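Local coordinates for protein amidase (Bacillus anthracis, PDB 5EWQ) that probably hydrolyses amides to carboxylic acids and ammonia as a member of the amidase family, at residues P12-Y17 with G195-D200; P132-T137 with S184-Q189; T178-Y183 with I401-T406; E388-N393 with L407-E412. One frame throughout, in Å; residues are numbered along the deposited sequence.

Contact 1: residues P12-Y17 with G195-D200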
loop_
_atom_site.group_PDB
_atom_site.type_symbol
_atom_site.label_atom_id
_atom_site.label_comp_id
_atom_site.label_asym_id
_atom_site.label_seq_id
_atom_site.Cartn_x
_atom_site.Cartn_y
_atom_site.Cartn_z
ATOM N N PRO A 12 -3.580 18.091 -8.988
ATOM C CA PRO A 12 -3.548 16.972 -9.934
ATOM C C PRO A 12 -4.351 17.268 -11.199
ATOM O O PRO A 12 -5.447 17.820 -11.120
ATOM C CB PRO A 12 -4.177 15.825 -9.141
ATOM C CG PRO A 12 -5.085 16.500 -8.173
ATOM C CD PRO A 12 -4.402 17.789 -7.803
ATOM N N GLU A 13 -3.798 16.904 -12.351
ATOM C CA GLU A 13 -4.481 17.092 -13.626
ATOM C C GLU A 13 -4.704 15.744 -14.298
ATOM O O GLU A 13 -4.096 14.749 -13.915
ATOM C CB GLU A 13 -3.672 18.009 -14.544
ATOM C CG GLU A 13 -3.232 19.312 -13.898
ATOM C CD GLU A 13 -2.429 20.185 -14.843
ATOM O OE1 GLU A 13 -1.540 20.922 -14.365
ATOM O OE2 GLU A 13 -2.686 20.136 -16.064
ATOM N N ARG A 14 -5.576 15.710 -15.300
ATOM C CA ARG A 14 -5.805 14.477 -16.043
ATOM C C ARG A 14 -4.675 14.228 -17.034
ATOM O O ARG A 14 -4.818 14.469 -18.234
ATOM C CB ARG A 14 -7.152 14.514 -16.765
ATOM C CG ARG A 14 -8.331 14.207 -15.859
ATOM C CD ARG A 14 -9.601 13.958 -16.653
ATOM N NE ARG A 14 -10.688 13.497 -15.793
ATOM C CZ ARG A 14 -10.939 12.220 -15.528
ATOM N NH1 ARG A 14 -10.181 11.270 -16.061
ATOM N NH2 ARG A 14 -11.949 11.889 -14.734
ATOM N N ILE A 15 -3.551 13.742 -16.518
ATOM C CA ILE A 15 -2.386 13.445 -17.338
ATOM C C ILE A 15 -2.131 11.942 -17.385
ATOM O O ILE A 15 -1.993 11.297 -16.346
ATOM C CB ILE A 15 -1.128 14.155 -16.807
ATOM C CG1 ILE A 15 -1.377 15.658 -16.679
ATOM C CG2 ILE A 15 0.054 13.887 -17.717
ATOM C CD1 ILE A 15 -0.201 16.423 -16.118
ATOM N N VAL A 16 -2.076 11.390 -18.593
ATOM C CA VAL A 16 -1.857 9.958 -18.772
ATOM C C VAL A 16 -0.765 9.687 -19.805
ATOM O O VAL A 16 -0.894 10.061 -20.970
ATOM C CB VAL A 16 -3.152 9.239 -19.207
ATOM C CG1 VAL A 16 -2.869 7.778 -19.523
ATOM C CG2 VAL A 16 -4.216 9.357 -18.129
ATOM N N TYR A 17 0.308 9.033 -19.366
ATOM C CA TYR A 17 1.423 8.695 -20.246
ATOM C C TYR A 17 1.390 7.225 -20.650
ATOM O O TYR A 17 1.042 6.366 -19.839
ATOM C CB TYR A 17 2.760 8.995 -19.565
ATOM C CG TYR A 17 2.952 10.432 -19.143
ATOM C CD1 TYR A 17 2.735 11.477 -20.033
ATOM C CD2 TYR A 17 3.353 10.742 -17.851
ATOM C CE1 TYR A 17 2.916 12.792 -19.644
ATOM C CE2 TYR A 17 3.534 12.050 -17.453
ATOM C CZ TYR A 17 3.316 13.071 -18.352
ATOM O OH TYR A 17 3.495 14.377 -17.957
ATOM N N GLY A 195 -13.870 10.509 -6.542
ATOM C CA GLY A 195 -14.016 11.852 -7.069
ATOM C C GLY A 195 -12.737 12.369 -7.697
ATOM O O GLY A 195 -11.960 13.066 -7.042
ATOM N N PRO A 196 -12.510 12.027 -8.976
ATOM C CA PRO A 196 -11.319 12.438 -9.730
ATOM C C PRO A 196 -11.120 13.950 -9.709
ATOM O O PRO A 196 -12.105 14.688 -9.733
ATOM C CB PRO A 196 -11.617 11.945 -11.149
ATOM C CG PRO A 196 -12.553 10.802 -10.954
ATOM C CD PRO A 196 -13.408 11.183 -9.783
ATOM N N ILE A 197 -9.862 14.385 -9.641
ATOM C CA ILE A 197 -9.491 15.803 -9.557
ATOM C C ILE A 197 -10.001 16.466 -8.275
ATOM O O ILE A 197 -9.243 17.142 -7.578
ATOM C CB ILE A 197 -10.003 16.604 -10.778
ATOM C CG1 ILE A 197 -9.494 15.979 -12.079
ATOM C CG2 ILE A 197 -9.573 18.060 -10.679
ATOM C CD1 ILE A 197 -7.987 15.956 -12.197
HETATM N N MSE A 198 -11.281 16.271 -7.973
HETATM C CA MSE A 198 -11.901 16.829 -6.776
HETATM C C MSE A 198 -11.185 16.375 -5.506
HETATM O O MSE A 198 -10.849 17.191 -4.648
HETATM C CB MSE A 198 -13.377 16.431 -6.710
HETATM C CG MSE A 198 -14.194 17.219 -5.699
HETATM SE SE MSE A 198 -15.957 16.437 -5.406
HETATM C CE MSE A 198 -16.414 16.020 -7.255
ATOM N N PHE A 199 -10.953 15.071 -5.396
ATOM C CA PHE A 199 -10.281 14.508 -4.230
ATOM C C PHE A 199 -8.882 14.020 -4.585
ATOM O O PHE A 199 -8.696 13.323 -5.583
ATOM C CB PHE A 199 -11.099 13.352 -3.644
ATOM C CG PHE A 199 -12.497 13.732 -3.248
ATOM C CD1 PHE A 199 -12.776 14.999 -2.761
ATOM C CD2 PHE A 199 -13.534 12.822 -3.368
ATOM C CE1 PHE A 199 -14.063 15.349 -2.399
ATOM C CE2 PHE A 199 -14.823 13.165 -3.006
ATOM C CZ PHE A 199 -15.088 14.432 -2.521
ATOM N N ASP A 200 -7.901 14.387 -3.768
ATOM C CA ASP A 200 -6.548 13.874 -3.938
ATOM C C ASP A 200 -6.521 12.377 -3.665
ATOM O O ASP A 200 -7.431 11.836 -3.038
ATOM C CB ASP A 200 -5.565 14.602 -3.017
ATOM C CG ASP A 200 -4.786 15.689 -3.736
ATOM O OD1 ASP A 200 -3.758 15.363 -4.368
ATOM O OD2 ASP A 200 -5.198 16.866 -3.667
#

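Contact 2: residues P132-T137 with S184-Q189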
loop_
_atom_site.group_PDB
_atom_site.type_symbol
_atom_site.label_atom_id
_atom_site.label_comp_id
_atom_site.label_asym_id
_atom_site.label_seq_id
_atom_site.Cartn_x
_atom_site.Cartn_y
_atom_site.Cartn_z
ATOM N N PRO A 132 8.469 -4.490 -15.651
ATOM C CA PRO A 132 9.479 -3.498 -15.268
ATOM C C PRO A 132 9.262 -2.918 -13.873
ATOM O O PRO A 132 8.123 -2.702 -13.461
ATOM C CB PRO A 132 9.318 -2.406 -16.330
ATOM C CG PRO A 132 8.743 -3.108 -17.503
ATOM C CD PRO A 132 7.830 -4.151 -16.934
ATOM N N THR A 133 10.357 -2.675 -13.161
ATOM C CA THR A 133 10.308 -2.027 -11.858
ATOM C C THR A 133 10.916 -0.640 -11.989
ATOM O O THR A 133 12.096 -0.503 -12.307
ATOM C CB THR A 133 11.061 -2.835 -10.790
ATOM O OG1 THR A 133 10.649 -4.205 -10.850
ATOM C CG2 THR A 133 10.779 -2.280 -9.402
ATOM N N SER A 134 10.114 0.390 -11.748
ATOM C CA SER A 134 10.531 1.742 -12.088
ATOM C C SER A 134 10.380 2.744 -10.952
ATOM O O SER A 134 10.909 3.852 -11.031
ATOM C CB SER A 134 9.736 2.231 -13.298
ATOM O OG SER A 134 9.714 1.247 -14.317
ATOM N N ALA A 135 9.649 2.354 -9.911
ATOM C CA ALA A 135 9.312 3.251 -8.805
ATOM C C ALA A 135 8.617 4.516 -9.309
ATOM O O ALA A 135 8.722 5.579 -8.696
ATOM C CB ALA A 135 10.559 3.610 -8.005
ATOM N N GLY A 136 7.911 4.390 -10.429
ATOM C CA GLY A 136 7.170 5.497 -11.006
ATOM C C GLY A 136 8.002 6.452 -11.843
ATOM O O GLY A 136 7.516 7.508 -12.250
ATOM N N THR A 137 9.251 6.088 -12.113
ATOM C CA THR A 137 10.151 6.973 -12.850
ATOM C C THR A 137 10.144 6.696 -14.350
ATOM O O THR A 137 9.839 5.587 -14.789
ATOM C CB THR A 137 11.598 6.860 -12.336
ATOM O OG1 THR A 137 12.143 5.587 -12.699
ATOM C CG2 THR A 137 11.632 7.011 -10.828
ATOM N N SER A 184 3.256 10.217 -11.377
ATOM C CA SER A 184 4.520 9.579 -11.722
ATOM C C SER A 184 4.885 9.914 -13.161
ATOM O O SER A 184 4.013 9.976 -14.028
ATOM C CB SER A 184 4.439 8.064 -11.539
ATOM O OG SER A 184 3.660 7.473 -12.562
ATOM N N GLY A 185 6.171 10.126 -13.414
ATOM C CA GLY A 185 6.638 10.438 -14.753
ATOM C C GLY A 185 6.529 9.252 -15.693
ATOM O O GLY A 185 6.648 9.398 -16.908
ATOM N N LYS A 186 6.295 8.075 -15.124
ATOM C CA LYS A 186 6.207 6.844 -15.900
ATOM C C LYS A 186 4.835 6.653 -16.537
ATOM O O LYS A 186 4.729 6.389 -17.735
ATOM C CB LYS A 186 6.536 5.641 -15.014
ATOM C CG LYS A 186 6.421 4.300 -15.715
ATOM C CD LYS A 186 6.602 3.159 -14.732
ATOM C CE LYS A 186 6.546 1.809 -15.427
ATOM N NZ LYS A 186 6.704 0.689 -14.460
ATOM N N LYS A 187 3.784 6.786 -15.733
ATOM C CA LYS A 187 2.432 6.512 -16.204
ATOM C C LYS A 187 1.551 7.760 -16.216
ATOM O O LYS A 187 0.693 7.914 -17.086
ATOM C CB LYS A 187 1.781 5.428 -15.343
ATOM C CG LYS A 187 0.532 4.829 -15.958
ATOM C CD LYS A 187 0.842 4.188 -17.302
ATOM C CE LYS A 187 -0.422 3.698 -17.987
ATOM N NZ LYS A 187 -1.343 4.819 -18.323
ATOM N N GLY A 188 1.760 8.647 -15.249
ATOM C CA GLY A 188 0.983 9.869 -15.167
ATOM C C GLY A 188 0.306 10.053 -13.823
ATOM O O GLY A 188 0.772 9.540 -12.806
ATOM N N GLN A 189 -0.807 10.782 -13.822
ATOM C CA GLN A 189 -1.499 11.127 -12.585
ATOM C C GLN A 189 -2.541 10.089 -12.178
ATOM O O GLN A 189 -3.374 9.678 -12.984
ATOM C CB GLN A 189 -2.170 12.495 -12.721
ATOM C CG GLN A 189 -3.006 12.896 -11.516
ATOM C CD GLN A 189 -2.167 13.111 -10.274
ATOM O OE1 GLN A 189 -1.256 13.938 -10.264
ATOM N NE2 GLN A 189 -2.466 12.361 -9.219
#

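Contact 3: residues T178-Y183 with I401-T406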
loop_
_atom_site.group_PDB
_atom_site.type_symbol
_atom_site.label_atom_id
_atom_site.label_comp_id
_atom_site.label_asym_id
_atom_site.label_seq_id
_atom_site.Cartn_x
_atom_site.Cartn_y
_atom_site.Cartn_z
ATOM N N THR A 178 6.447 20.294 -4.923
ATOM C CA THR A 178 5.301 20.789 -5.679
ATOM C C THR A 178 4.565 19.683 -6.428
ATOM O O THR A 178 3.497 19.913 -6.993
ATOM C CB THR A 178 5.723 21.864 -6.695
ATOM O OG1 THR A 178 6.642 21.300 -7.638
ATOM C CG2 THR A 178 6.382 23.039 -5.987
HETATM N N MSE A 179 5.143 18.486 -6.435
HETATM C CA MSE A 179 4.552 17.362 -7.152
HETATM C C MSE A 179 3.313 16.837 -6.435
HETATM O O MSE A 179 3.369 16.511 -5.249
HETATM C CB MSE A 179 5.573 16.234 -7.320
HETATM C CG MSE A 179 5.099 15.103 -8.218
HETATM SE SE MSE A 179 6.303 13.571 -8.204
HETATM C CE MSE A 179 5.978 12.969 -6.378
ATOM N N PRO A 180 2.187 16.756 -7.159
ATOM C CA PRO A 180 0.942 16.221 -6.600
ATOM C C PRO A 180 1.051 14.732 -6.298
ATOM O O PRO A 180 1.748 14.010 -7.011
ATOM C CB PRO A 180 -0.082 16.480 -7.710
ATOM C CG PRO A 180 0.728 16.524 -8.960
ATOM C CD PRO A 180 2.030 17.158 -8.567
ATOM N N SER A 181 0.372 14.285 -5.247
ATOM C CA SER A 181 0.385 12.879 -4.875
ATOM C C SER A 181 -0.307 12.035 -5.937
ATOM O O SER A 181 -1.309 12.452 -6.519
ATOM C CB SER A 181 -0.289 12.679 -3.517
ATOM O OG SER A 181 -1.626 13.150 -3.538
ATOM N N GLY A 182 0.234 10.847 -6.188
ATOM C CA GLY A 182 -0.333 9.952 -7.177
ATOM C C GLY A 182 0.227 10.176 -8.568
ATOM O O GLY A 182 -0.107 9.451 -9.505
ATOM N N TYR A 183 1.083 11.181 -8.711
ATOM C CA TYR A 183 1.699 11.460 -10.003
ATOM C C TYR A 183 3.026 10.725 -10.171
ATOM O O TYR A 183 3.821 10.626 -9.236
ATOM C CB TYR A 183 1.918 12.963 -10.193
ATOM C CG TYR A 183 2.634 13.298 -11.482
ATOM C CD1 TYR A 183 1.942 13.374 -12.685
ATOM C CD2 TYR A 183 4.006 13.527 -11.500
ATOM C CE1 TYR A 183 2.594 13.673 -13.868
ATOM C CE2 TYR A 183 4.665 13.825 -12.680
ATOM C CZ TYR A 183 3.954 13.898 -13.859
ATOM O OH TYR A 183 4.607 14.196 -15.035
ATOM N N ILE A 401 10.433 15.417 -15.591
ATOM C CA ILE A 401 10.291 16.069 -14.292
ATOM C C ILE A 401 9.409 17.309 -14.393
ATOM O O ILE A 401 9.872 18.433 -14.189
ATOM C CB ILE A 401 11.657 16.464 -13.696
ATOM C CG1 ILE A 401 12.584 17.003 -14.789
ATOM C CG2 ILE A 401 12.305 15.274 -13.006
ATOM C CD1 ILE A 401 13.855 17.622 -14.256
ATOM N N LYS A 402 8.134 17.092 -14.708
ATOM C CA LYS A 402 7.171 18.176 -14.877
ATOM C C LYS A 402 7.120 19.097 -13.660
ATOM O O LYS A 402 6.948 20.309 -13.794
ATOM C CB LYS A 402 5.777 17.606 -15.157
ATOM C CG LYS A 402 4.678 18.655 -15.248
ATOM C CD LYS A 402 3.309 18.011 -15.400
ATOM C CE LYS A 402 2.201 19.049 -15.354
ATOM N NZ LYS A 402 2.307 20.028 -16.472
ATOM N N TYR A 403 7.283 18.517 -12.476
ATOM C CA TYR A 403 7.228 19.288 -11.240
ATOM C C TYR A 403 8.608 19.422 -10.602
ATOM O O TYR A 403 8.727 19.785 -9.434
ATOM C CB TYR A 403 6.246 18.645 -10.258
ATOM C CG TYR A 403 4.859 18.458 -10.832
ATOM C CD1 TYR A 403 3.928 19.488 -10.801
ATOM C CD2 TYR A 403 4.483 17.254 -11.414
ATOM C CE1 TYR A 403 2.659 19.323 -11.330
ATOM C CE2 TYR A 403 3.217 17.079 -11.944
ATOM C CZ TYR A 403 2.310 18.117 -11.899
ATOM O OH TYR A 403 1.049 17.950 -12.424
ATOM N N GLY A 404 9.648 19.127 -11.377
ATOM C CA GLY A 404 11.014 19.296 -10.915
ATOM C C GLY A 404 11.581 18.089 -10.191
ATOM O O GLY A 404 10.943 17.040 -10.116
ATOM N N GLN A 405 12.788 18.246 -9.656
ATOM C CA GLN A 405 13.466 17.170 -8.939
ATOM C C GLN A 405 14.337 17.724 -7.814
ATOM O O GLN A 405 15.462 17.272 -7.606
ATOM C CB GLN A 405 14.311 16.335 -9.903
ATOM C CG GLN A 405 15.268 17.150 -10.761
ATOM C CD GLN A 405 16.154 16.285 -11.636
ATOM O OE1 GLN A 405 16.089 15.057 -11.583
ATOM N NE2 GLN A 405 16.988 16.923 -12.445
ATOM N N THR A 406 13.799 18.699 -7.088
ATOM C CA THR A 406 14.540 19.393 -6.037
ATOM C C THR A 406 14.992 18.461 -4.912
ATOM O O THR A 406 16.088 18.615 -4.372
ATOM C CB THR A 406 13.696 20.531 -5.427
ATOM O OG1 THR A 406 13.158 21.347 -6.476
ATOM C CG2 THR A 406 14.543 21.394 -4.502
#

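Contact 4: residues E388-N393 with L407-E412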
loop_
_atom_site.group_PDB
_atom_site.type_symbol
_atom_site.label_atom_id
_atom_site.label_comp_id
_atom_site.label_asym_id
_atom_site.label_seq_id
_atom_site.Cartn_x
_atom_site.Cartn_y
_atom_site.Cartn_z
ATOM N N GLU A 388 23.305 10.311 -12.354
ATOM C CA GLU A 388 22.947 10.054 -13.744
ATOM C C GLU A 388 21.459 10.287 -13.990
ATOM O O GLU A 388 21.060 10.700 -15.080
ATOM C CB GLU A 388 23.336 8.628 -14.138
ATOM C CG GLU A 388 24.834 8.372 -14.090
ATOM C CD GLU A 388 25.193 6.920 -14.337
ATOM O OE1 GLU A 388 26.368 6.554 -14.122
ATOM O OE2 GLU A 388 24.303 6.144 -14.744
ATOM N N ILE A 389 20.644 10.021 -12.973
ATOM C CA ILE A 389 19.209 10.272 -13.048
ATOM C C ILE A 389 18.925 11.757 -13.226
ATOM O O ILE A 389 18.144 12.153 -14.094
ATOM C CB ILE A 389 18.480 9.770 -11.787
ATOM C CG1 ILE A 389 18.617 8.254 -11.664
ATOM C CG2 ILE A 389 17.013 10.168 -11.821
ATOM C CD1 ILE A 389 18.101 7.697 -10.359
ATOM N N ILE A 390 19.569 12.572 -12.395
ATOM C CA ILE A 390 19.410 14.021 -12.440
ATOM C C ILE A 390 19.772 14.572 -13.818
ATOM O O ILE A 390 19.078 15.437 -14.354
ATOM C CB ILE A 390 20.278 14.708 -11.366
ATOM C CG1 ILE A 390 19.859 14.243 -9.969
ATOM C CG2 ILE A 390 20.173 16.219 -11.474
ATOM C CD1 ILE A 390 20.672 14.856 -8.849
ATOM N N ALA A 391 20.854 14.055 -14.389
ATOM C CA ALA A 391 21.290 14.463 -15.717
ATOM C C ALA A 391 20.320 13.968 -16.785
ATOM O O ALA A 391 20.102 14.634 -17.797
ATOM C CB ALA A 391 22.693 13.950 -15.994
ATOM N N PHE A 392 19.741 12.797 -16.549
ATOM C CA PHE A 392 18.796 12.198 -17.486
ATOM C C PHE A 392 17.503 13.004 -17.564
ATOM O O PHE A 392 16.978 13.249 -18.650
ATOM C CB PHE A 392 18.491 10.753 -17.081
ATOM C CG PHE A 392 17.518 10.058 -17.991
ATOM C CD1 PHE A 392 17.958 9.417 -19.137
ATOM C CD2 PHE A 392 16.164 10.038 -17.696
ATOM C CE1 PHE A 392 17.067 8.776 -19.975
ATOM C CE2 PHE A 392 15.269 9.398 -18.530
ATOM C CZ PHE A 392 15.720 8.765 -19.670
ATOM N N ASN A 393 16.993 13.407 -16.404
ATOM C CA ASN A 393 15.750 14.164 -16.329
ATOM C C ASN A 393 15.862 15.543 -16.972
ATOM O O ASN A 393 14.895 16.055 -17.536
ATOM C CB ASN A 393 15.306 14.310 -14.872
ATOM C CG ASN A 393 14.914 12.986 -14.245
ATOM O OD1 ASN A 393 14.483 12.061 -14.935
ATOM N ND2 ASN A 393 15.056 12.889 -12.927
ATOM N N LEU A 407 14.148 17.493 -4.567
ATOM C CA LEU A 407 14.428 16.602 -3.443
ATOM C C LEU A 407 15.598 15.656 -3.705
ATOM O O LEU A 407 16.459 15.478 -2.842
ATOM C CB LEU A 407 13.179 15.795 -3.085
ATOM C CG LEU A 407 12.164 16.532 -2.210
ATOM C CD1 LEU A 407 10.882 15.730 -2.071
ATOM C CD2 LEU A 407 12.768 16.816 -0.845
ATOM N N ILE A 408 15.633 15.053 -4.889
ATOM C CA ILE A 408 16.710 14.126 -5.222
ATOM C C ILE A 408 17.991 14.888 -5.543
ATOM O O ILE A 408 19.087 14.330 -5.482
ATOM C CB ILE A 408 16.339 13.211 -6.408
ATOM C CG1 ILE A 408 16.246 14.009 -7.708
ATOM C CG2 ILE A 408 15.036 12.482 -6.130
ATOM C CD1 ILE A 408 15.936 13.156 -8.916
ATOM N N GLU A 409 17.849 16.165 -5.884
ATOM C CA GLU A 409 19.004 17.028 -6.091
ATOM C C GLU A 409 19.628 17.394 -4.751
ATOM O O GLU A 409 20.848 17.470 -4.624
ATOM C CB GLU A 409 18.612 18.294 -6.857
ATOM C CG GLU A 409 18.475 18.100 -8.358
ATOM C CD GLU A 409 18.023 19.362 -9.067
ATOM O OE1 GLU A 409 17.341 20.192 -8.431
ATOM O OE2 GLU A 409 18.353 19.525 -10.261
ATOM N N ALA A 410 18.778 17.610 -3.751
ATOM C CA ALA A 410 19.235 17.950 -2.410
ATOM C C ALA A 410 19.922 16.760 -1.749
ATOM O O ALA A 410 20.879 16.926 -0.992
ATOM C CB ALA A 410 18.069 18.429 -1.560
ATOM N N SER A 411 19.428 15.561 -2.041
ATOM C CA SER A 411 19.994 14.343 -1.475
ATOM C C SER A 411 21.366 14.044 -2.070
ATOM O O SER A 411 22.238 13.492 -1.398
ATOM C CB SER A 411 19.051 13.159 -1.702
ATOM O OG SER A 411 19.565 11.975 -1.118
ATOM N N GLU A 412 21.549 14.412 -3.333
ATOM C CA GLU A 412 22.812 14.186 -4.028
ATOM C C GLU A 412 23.926 15.073 -3.475
ATOM O O GLU A 412 25.047 14.615 -3.259
ATOM C CB GLU A 412 22.641 14.430 -5.530
ATOM C CG GLU A 412 23.943 14.449 -6.317
ATOM C CD GLU A 412 24.654 13.110 -6.312
ATOM O OE1 GLU A 412 23.971 12.070 -6.193
ATOM O OE2 GLU A 412 25.898 13.097 -6.425
#

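Contact 1: residues P12-Y17 with G195-D200
Ile197 lays its CD1 methyl against the backbone of Pro12 to Arg14 and supplies the largest part of this junction from its side. The methyl lies 3.3 Å from the carbonyl O of Pro12 and 3.9 Å from the backbone N of Arg14, so a single branch spans two peptide units. Its first torsion leaves CG1 anti to the carbonyl carbon (chi1 -56°), and chi2 of -61° then turns CD1 onto the N-terminal chain. A second patch forms beside it. Arg14 CG passes 4.1 Å from Ile197 CD1, and the arginine runs on extended as far as NE. Farther out, its guanidinium comes alongside Pro196, with NH2 3.6 Å from the proline CB, the two side chains pointing the same way. The polar end is anchored beyond this patch, since NH1 bonds to the carbonyl O of Ile83. At the other end Pro12 and Asp200 meet loosely at about a right angle, with CG of the proline 4.2 Å from the carboxylate OD1. No hydrogen bond joins the two segments, and each is shaped by bonds of its own: the inverse gamma turn centred on Arg14 in one, a bond from Phe199 N to Gly195 O in the other. This is surface packing of an irregular N-terminal arm on a loop. The arm, on its way to helix 20-28, is tied by backbone bonds of Ile15 and Tyr17 to Gln189 and Lys187 around strand 188-189, while the loop it touches leaves that strand and leads to helix 206-213.

Contact 2: residues P132-T137 with S184-Q189
Lys186 reaches into the turn at 134-137 with both ends of its length. Its backbone N bonds to the carbonyl O of Gly136 at 3.2 Å, a bent bond (137° at the hydrogen) whose donor stands above the carbonyl plane, while NZ donates to Ser134 OG at 3.1 Å. CG lies anti to the backbone N (chi1 178°) and the chain stays extended beyond it, carrying NZ out to the serine; on the way CB passes 3.3 Å from the carbonyl O of Thr137 and CD packs on Ser134 CB.

In the next shell, Asp123 forms a salt bridge with Lys186 NZ and also takes the backbone N of Gly136, so one carboxylate fixes both partners; such pairing would be expected to stabilise the buried ammonium. Ser134 OG in turn hydrogen-bonds to the carbonyl O of Leu140. The turn is type I', closed from Thr137 N to Ser134 O, and Thr137 OG1 adds a second bond to that oxygen at 2.7 Å. In the other segment, Ser184 OG accepts from Lys187 N in an ST motif and donates to Asn167, shaping the bend that presents Lys186.

This polar cluster is buried throughout. Strand 88-91 and helix 20-28 pack on Lys186 and Pro132, helix 170-173 meets Thr137, and segment 184-189 spans the turn of the hairpin between strands 183-184 and 188-189.

Contact 3: residues T178-Y183 with I401-T406
Two beta turns meet here, a type I turn from Ile401 to Gly404 and a type II turn from Pro180 to Tyr183, and the ring of Tyr403 from the first is held in the angle of the second. Pro180 CD sits over the centre of that ring as a CH-pi contact, 3.4 Å from the centroid and 8° off the normal. On the opposite face Lys402 CG, from the same turn as the ring, lies offset toward the rim. The ring edge is turned on Tyr183: CE2 of Tyr403 stands 3.5 Å above the centre of the Tyr183 ring, in a T-shaped pair with planes at 83° and centroids 4.9 Å apart. With CG anti to the carbonyl carbon (chi1 -55°), Tyr403 leaves its backbone toward these partners, and its CB rests 3.9 Å from Met179 CB.

At the margin, Tyr183 OH lies 3.6 Å from Lys402 CB and is hydrogen-bonded to the hydroxyl of Tyr17 in the N-terminal arm. Thr178 OG1 comes near the carbonyl O of Tyr403, but at an angle too poor for a bond; that oxygen is instead bonded by Ser176 OG.

No hydrogen bond crosses between the segments, so the join rests on aromatic, proline and aliphatic packing. With both faces and one edge engaged, the orientation of the Tyr403 ring is probably well restricted, while Tyr183 OH and the carbonyl O of Tyr403 find partners in Tyr17 and Ser176.

Contact 4: residues E388-N393 with L407-E412
Ile390 drives its CD1 methyl against helix 407-412, and the tight part of the contact lies around that one atom. The methyl is 3.8 Å from the carbonyl O of Ile408, 3.9 Å from Glu409 CA and 3.9 Å from Glu412 CB, so it touches three residues on one side of the facing helix. CG1 stands anti to the carbonyl carbon (chi1 -61°) and chi2 of 179° extends CD1 straight on toward them. Glu409 meets the same isoleucine with its aliphatic part, CG 3.9 Å from CD1.

Away from this point the packing is sparser. Ile408 sends its own CD1 back toward the first helix but stays 4.2 Å from Ile390 CG1 and 4.3 Å from Ile389 CG2, and it passes Asn393 ND2 at 4.1 Å. Ile389, Ile408 and Asn393 are buried here, and the touches are mostly apolar. The margin carrying the acids is partly exposed: Glu409 runs extended beyond CG and pairs through OE2 with Lys394 in a salt bridge, so its charge is paired there while CG rests on Ile390.

No hydrogen bond passes directly between the segments. Gln405, at the N-cap position of the second helix, provides a polar link, bonding to Asn393 ND2 and to the carbonyl O of Ile390. The axes of the two helical segments approach to 10.4 Å at 144°, roughly antiparallel, with the short helix 397-400 on the connection between them. Helix 360-377 packs against both, its Phe375 against Ile389 and its Phe367 against Ile408.

In the fold
Burial does not dictate chemistry across the four contacts. Contact 2, wholly buried, is the polar one, built on hydrogen bonds and a lysine paired with an aspartate outside the segments; contact 3, also buried but farther from the centre of the chain, relies on aromatic and proline packing. Contact 1 is superficial van der Waals packing, and contact 4, the outermost, joins two helices by aliphatic side chains with acids at the margin. Neighbours are coupled: Gln189 ties contact 2 to contact 3, and Tyr17 reaches from the arm of contact 1 to both. Gln405 links contact 3 to contact 4, whereas contacts 1 and 4 stay about 11 Å apart at their nearest atoms.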